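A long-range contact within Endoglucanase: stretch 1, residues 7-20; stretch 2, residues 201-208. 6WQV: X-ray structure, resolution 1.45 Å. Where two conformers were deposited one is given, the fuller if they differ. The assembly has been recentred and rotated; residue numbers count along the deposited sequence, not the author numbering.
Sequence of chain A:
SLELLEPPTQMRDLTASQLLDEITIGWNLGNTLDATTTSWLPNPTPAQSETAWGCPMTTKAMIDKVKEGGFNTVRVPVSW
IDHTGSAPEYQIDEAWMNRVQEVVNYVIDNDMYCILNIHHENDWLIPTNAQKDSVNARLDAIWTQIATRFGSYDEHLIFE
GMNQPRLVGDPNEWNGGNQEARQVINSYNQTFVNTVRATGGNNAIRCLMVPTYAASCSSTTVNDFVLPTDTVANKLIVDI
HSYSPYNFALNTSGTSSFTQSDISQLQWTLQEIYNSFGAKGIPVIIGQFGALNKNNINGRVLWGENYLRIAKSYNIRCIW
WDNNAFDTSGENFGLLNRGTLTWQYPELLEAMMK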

# COMPACT_ATOMS: atom_id res chain seq x y z
N PRO A 7 2.64 27.65 1.80
CA PRO A 7 3.67 27.49 2.83
C PRO A 7 3.57 26.14 3.52
O PRO A 7 2.53 25.49 3.41
CB PRO A 7 3.38 28.64 3.80
CG PRO A 7 1.92 28.92 3.63
CD PRO A 7 1.60 28.63 2.18
N PRO A 8 4.62 25.73 4.23
CA PRO A 8 4.60 24.39 4.85
C PRO A 8 3.66 24.34 6.04
O PRO A 8 3.64 25.25 6.88
CB PRO A 8 6.06 24.17 5.26
CG PRO A 8 6.58 25.58 5.53
CD PRO A 8 5.83 26.50 4.58
N THR A 9 2.87 23.27 6.11
CA THR A 9 2.08 23.01 7.30
C THR A 9 3.01 22.64 8.44
O THR A 9 3.95 21.85 8.27
CB THR A 9 1.11 21.86 7.04
OG1 THR A 9 0.28 22.16 5.91
CG2 THR A 9 0.22 21.60 8.26
N GLN A 10 2.77 23.22 9.62
CA GLN A 10 3.62 22.92 10.76
C GLN A 10 3.63 21.42 11.00
O GLN A 10 2.58 20.77 10.99
CB GLN A 10 3.13 23.64 12.01
CG GLN A 10 4.03 23.38 13.23
CD GLN A 10 5.51 23.61 12.94
OE1 GLN A 10 6.32 22.69 13.03
NE2 GLN A 10 5.86 24.85 12.59
N MET A 11 4.82 20.87 11.23
CA MET A 11 5.01 19.43 11.21
C MET A 11 5.72 18.97 12.47
O MET A 11 6.73 19.55 12.87
CB MET A 11 5.84 19.03 10.00
CG MET A 11 6.01 17.56 9.84
SD MET A 11 6.91 17.28 8.32
CE MET A 11 7.09 15.51 8.38
N ARG A 12 5.20 17.91 13.07
CA ARG A 12 5.87 17.26 14.19
C ARG A 12 6.98 16.38 13.64
O ARG A 12 6.79 15.70 12.62
CB ARG A 12 4.88 16.39 14.96
CG ARG A 12 3.79 17.16 15.70
CD ARG A 12 2.91 16.21 16.51
NE ARG A 12 2.13 15.34 15.63
CZ ARG A 12 1.67 14.14 15.95
NH1 ARG A 12 1.92 13.61 17.14
NH2 ARG A 12 0.97 13.45 15.06
N ASP A 13 8.12 16.41 14.30
CA ASP A 13 9.27 15.60 13.93
C ASP A 13 9.20 14.35 14.80
O ASP A 13 9.65 14.36 15.96
CB ASP A 13 10.55 16.38 14.18
CG ASP A 13 11.78 15.69 13.62
OD1 ASP A 13 11.67 14.56 13.11
OD2 ASP A 13 12.85 16.31 13.71
N LEU A 14 8.63 13.28 14.25
CA LEU A 14 8.46 12.03 14.97
C LEU A 14 9.19 10.91 14.25
O LEU A 14 9.31 10.91 13.02
CB LEU A 14 6.99 11.64 15.03
CG LEU A 14 6.05 12.63 15.72
CD1 LEU A 14 4.64 12.10 15.59
CD2 LEU A 14 6.44 12.83 17.16
N THR A 15 9.63 9.92 15.02
CA THR A 15 10.23 8.76 14.38
C THR A 15 9.15 7.88 13.75
O THR A 15 7.95 8.00 14.04
CB THR A 15 10.98 7.91 15.39
OG1 THR A 15 10.04 7.30 16.29
CG2 THR A 15 11.97 8.73 16.18
N ALA A 16 9.59 6.96 12.90
CA ALA A 16 8.64 6.04 12.27
C ALA A 16 7.90 5.23 13.32
O ALA A 16 6.69 5.01 13.20
CB ALA A 16 9.39 5.11 11.31
N SER A 17 8.60 4.76 14.35
CA SER A 17 7.93 4.01 15.40
C SER A 17 6.87 4.85 16.08
O SER A 17 5.76 4.37 16.37
CB SER A 17 8.94 3.51 16.43
OG SER A 17 9.80 2.53 15.87
N GLN A 18 7.19 6.12 16.38
CA GLN A 18 6.22 6.99 17.02
C GLN A 18 5.00 7.23 16.14
O GLN A 18 3.86 7.23 16.64
CB GLN A 18 6.88 8.33 17.39
CG GLN A 18 7.82 8.24 18.58
CD GLN A 18 8.68 9.48 18.77
OE1 GLN A 18 8.99 10.20 17.82
NE2 GLN A 18 9.07 9.73 20.01
N LEU A 19 5.21 7.42 14.84
CA LEU A 19 4.08 7.61 13.93
C LEU A 19 3.23 6.36 13.87
O LEU A 19 1.99 6.44 13.94
CB LEU A 19 4.61 8.00 12.55
CG LEU A 19 3.60 8.40 11.49
CD1 LEU A 19 4.28 9.05 10.29
CD2 LEU A 19 2.82 7.19 11.02
N LEU A 20 3.86 5.19 13.76
CA LEU A 20 3.10 3.95 13.70
C LEU A 20 2.29 3.73 14.97
O LEU A 20 1.22 3.10 14.92
CB LEU A 20 4.04 2.77 13.43
CG LEU A 20 4.63 2.74 12.02
CD1 LEU A 20 5.82 1.77 11.97
CD2 LEU A 20 3.59 2.38 10.97
N GLY A 201 12.48 20.86 3.01
CA GLY A 201 11.26 21.24 3.71
C GLY A 201 10.73 20.10 4.56
O GLY A 201 11.49 19.35 5.18
N ASN A 202 9.40 19.98 4.61
CA ASN A 202 8.80 18.91 5.39
C ASN A 202 9.20 17.54 4.84
O ASN A 202 9.20 16.55 5.58
CB ASN A 202 7.27 19.04 5.39
CG ASN A 202 6.76 20.16 6.29
OD1 ASN A 202 7.54 20.89 6.92
ND2 ASN A 202 5.44 20.32 6.34
N ASN A 203 9.53 17.46 3.55
CA ASN A 203 9.96 16.18 2.99
C ASN A 203 11.31 15.73 3.54
O ASN A 203 11.65 14.55 3.39
CB ASN A 203 10.03 16.23 1.46
CG ASN A 203 8.67 16.29 0.81
OD1 ASN A 203 7.64 15.94 1.41
ND2 ASN A 203 8.64 16.73 -0.43
N ALA A 204 12.08 16.62 4.16
CA ALA A 204 13.32 16.22 4.80
C ALA A 204 13.10 15.31 6.00
O ALA A 204 13.99 14.52 6.33
CB ALA A 204 14.10 17.46 5.25
N ILE A 205 11.93 15.39 6.64
CA ILE A 205 11.67 14.62 7.85
C ILE A 205 10.38 13.81 7.76
O ILE A 205 9.91 13.27 8.77
CB ILE A 205 11.66 15.52 9.10
CG1 ILE A 205 10.65 16.66 8.95
CG2 ILE A 205 13.05 16.08 9.38
CD1 ILE A 205 10.28 17.34 10.26
N ARG A 206 9.82 13.69 6.57
CA ARG A 206 8.66 12.85 6.36
C ARG A 206 9.02 11.37 6.50
O ARG A 206 10.09 10.93 6.06
CB ARG A 206 8.10 13.09 4.95
CG ARG A 206 6.75 12.43 4.67
CD ARG A 206 6.16 12.83 3.31
NE ARG A 206 6.21 14.28 3.13
CZ ARG A 206 5.43 15.16 3.76
NH1 ARG A 206 4.49 14.75 4.60
NH2 ARG A 206 5.59 16.45 3.53
N CYS A 207 8.13 10.58 7.09
CA CYS A 207 8.31 9.14 7.10
C CYS A 207 7.99 8.57 5.72
O CYS A 207 7.04 9.00 5.05
CB CYS A 207 7.44 8.49 8.17
SG CYS A 207 8.05 8.76 9.84
N LEU A 208 8.78 7.59 5.30
CA LEU A 208 8.66 6.98 3.98
C LEU A 208 8.57 5.47 4.12
O LEU A 208 9.18 4.87 5.02
CB LEU A 208 9.89 7.33 3.14
CG LEU A 208 10.28 8.80 3.06
CD1 LEU A 208 11.58 8.93 2.26
CD2 LEU A 208 9.18 9.64 2.47
O HOH W 1 7.12 22.29 9.38
O HOH W 2 7.99 13.79 11.29

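The apolar centre of this contact is built around Met11, whose side chain is fully extended, with all three chi angles in t, and points toward the second stretch. Its length lets one residue touch several partners: SD lies 3.4 Å from Asn202 CB, while the terminal methyl CE reaches 3.8 Å from Ile205 CG1 and 3.7 Å from Arg206 CA. An unbranched, flexible chain ending in a polarizable thioether and a methyl group suits such a place, because it can lie along an uneven surface made of side-chain and backbone atoms. Ile205 answers with a branched aliphatic side chain directed toward the first stretch. Arg206, by contrast, turns its CB away and offers mainly its main chain; its guanidinium is engaged within its own stretch, where NE donates to Asn203 OD1 at 2.8 Å.

A second apolar cluster surrounds Cys207, at the start of the helix that begins with Ala16. Cys207 SG packs against the Ala16 backbone, 3.7 Å from Ala16 CA, and lies 4.2 Å from Ala16 CB, which points sideways. Leu19, one turn onward, supplies a methyl group to the same buried pocket, its CD1 3.8 Å from Cys207 SG. Thr15 caps this helix: Gln18 N donates to Thr15 OG1 at 3.1 Å, and Thr15 N donates to Gln18 OE1 at 2.9 Å. These reciprocal bonds satisfy amide groups that the first turn cannot pair along its own backbone.

The two chains run in the same general direction, with Pro8 beside Asn202, Asp13 beside Ile205 and Ala16 beside Cys207, their CA atoms 6.0 to 6.9 Å apart. No direct backbone-to-backbone hydrogen bond joins them. Instead, water 2 bridges the gap, donating to Arg12 O at 2.6 Å and Ile205 O at 3.2 Å while accepting from Leu14 N at 3.1 Å. A water can both donate and accept, so it serves all three groups at once.

Toward the exposed edge, Asp13 brings its carboxylate carbon CG to 4.0 Å from Ile205 CD1, a van der Waals contact, and its OD1 is hydrogen-bonded elsewhere in the structure. At the other polar margin, Asn202 ND2 donates to Thr9 O at 2.9 Å with a nearly straight angle of 159°, the one direct hydrogen bond across the stretches. The amide suits this position because it carries both a donor and an acceptor: OD1 accepts from water 1 at 2.9 Å, and that water also donates weakly to Thr9 O at 3.4 Å. Pro8 CB rests 4.0 Å from Asn202 OD1, closing the contact at this end.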